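Local coordinates for malate synthase (PDB 5TAO) that catalyses the Claisen condensation of acetyl-CoA with glyoxylate and the hydrolysis that follows, giving malate and CoA in the glyoxylate cycle, at the interface of chains A and B. Residues are numbered along the deposited sequence; one frame, centred on the assembly and turned at random. Chains: chain A/B, Malate synthase.

The interface of chains A and B. Residues chain A 278-280; chain B 336-340.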
# COMPACT_ATOMS: atom_id res chain seq x y z
N SER A 278 8.50 35.88 35.80
CA SER A 278 7.18 36.02 36.45
C SER A 278 6.78 34.79 37.24
O SER A 278 7.09 33.68 36.83
CB SER A 278 6.08 36.26 35.43
OG SER A 278 6.42 37.37 34.61
N TRP A 279 6.10 34.98 38.36
CA TRP A 279 5.63 33.91 39.25
C TRP A 279 4.15 33.83 39.02
O TRP A 279 3.52 34.88 38.91
CB TRP A 279 5.92 34.26 40.72
CG TRP A 279 7.36 34.12 41.03
CD1 TRP A 279 8.35 34.98 40.68
CD2 TRP A 279 8.00 33.01 41.69
NE1 TRP A 279 9.57 34.48 41.06
CE2 TRP A 279 9.38 33.27 41.68
CE3 TRP A 279 7.53 31.83 42.26
CZ2 TRP A 279 10.31 32.41 42.26
CZ3 TRP A 279 8.44 30.96 42.81
CH2 TRP A 279 9.83 31.26 42.82
N LEU A 280 3.60 32.62 38.91
CA LEU A 280 2.16 32.42 38.77
C LEU A 280 1.65 31.74 40.03
O LEU A 280 2.38 30.95 40.61
CB LEU A 280 1.82 31.54 37.55
CG LEU A 280 2.42 31.99 36.22
CD1 LEU A 280 2.01 31.04 35.09
CD2 LEU A 280 1.99 33.41 35.93
N LEU B 336 1.78 25.55 44.89
CA LEU B 336 0.83 26.45 44.22
C LEU B 336 1.42 27.44 43.21
O LEU B 336 0.67 28.17 42.53
CB LEU B 336 -0.02 27.22 45.23
CG LEU B 336 -1.39 26.57 45.47
CD1 LEU B 336 -1.22 25.36 46.38
CD2 LEU B 336 -2.42 27.53 46.05
N THR B 337 2.72 27.54 43.17
CA THR B 337 3.33 28.49 42.27
C THR B 337 4.01 27.80 41.10
O THR B 337 4.32 26.60 41.12
CB THR B 337 4.42 29.29 42.99
OG1 THR B 337 5.31 28.39 43.65
CG2 THR B 337 3.80 30.20 43.97
N SER B 338 4.28 28.60 40.09
CA SER B 338 5.18 28.17 39.06
C SER B 338 5.84 29.42 38.53
O SER B 338 5.29 30.51 38.67
CB SER B 338 4.42 27.38 37.99
OG SER B 338 3.20 27.99 37.64
N TYR B 339 7.02 29.25 37.97
CA TYR B 339 7.84 30.33 37.47
C TYR B 339 8.05 30.31 35.93
O TYR B 339 8.49 29.31 35.37
CB TYR B 339 9.21 30.23 38.09
CG TYR B 339 10.16 31.36 37.75
CD1 TYR B 339 9.90 32.65 38.18
CD2 TYR B 339 11.31 31.12 37.03
CE1 TYR B 339 10.77 33.69 37.90
CE2 TYR B 339 12.19 32.16 36.72
CZ TYR B 339 11.91 33.44 37.17
OH TYR B 339 12.74 34.51 36.86
N VAL B 340 7.80 31.43 35.28
CA VAL B 340 8.04 31.63 33.88
C VAL B 340 9.38 32.33 33.71
O VAL B 340 9.47 33.54 33.97
CB VAL B 340 6.92 32.50 33.26
CG1 VAL B 340 7.18 32.79 31.79
CG2 VAL B 340 5.56 31.82 33.43
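A:Ser278 and A:Leu280 pair through their backbones with B:Val340 and B:Ser338, a worked example of subunits joined by antiparallel β-pairing across a chain boundary. Each pair exchanges two hydrogen bonds. B:Val340 N gives to A:Ser278 O at 2.8 Å and A:Leu280 N to B:Ser338 O at 2.7 Å, both nearly straight. The return bonds, A:Ser278 N to B:Val340 O and B:Ser338 N to A:Leu280 O, are longer, 3.1 Å each. Their donors are tilted from the carbonyl plane, by 18° and 26° respectively.

Aromatic packing covers one side of the paired strands. A chi1 of -176°, pointing CG away from the backbone N, carries the B:Tyr339 ring towards the indole of A:Trp279. Tilted onto it, the tyrosine sets its CD1 over one indole face, toward the rim, 3.4 Å from A:Trp279 NE1. The six-membered half of the indole reaches the other way, where CE3 meets B:Thr337 CB at 4.1 Å. With an alanine in place of A:Trp279, B:Tyr339 would probably lose the face its CD1 lies against and be freer to turn.

Aliphatic contact marks the opposite side: A:Leu280 CD1 touches B:Val340 CG2 at 4.0 Å, while its CB passes near the B:Ser338 hydroxyl, OG.

Strand 278-281 of chain A follows helix 261-269, and strand 337-340 of chain B follows helix 332-336. The short intersubunit sheet lies at the periphery of both subunits, about 19 Å from B:Asp388, the predicted proton acceptor, and probably helps hold the oligomer together.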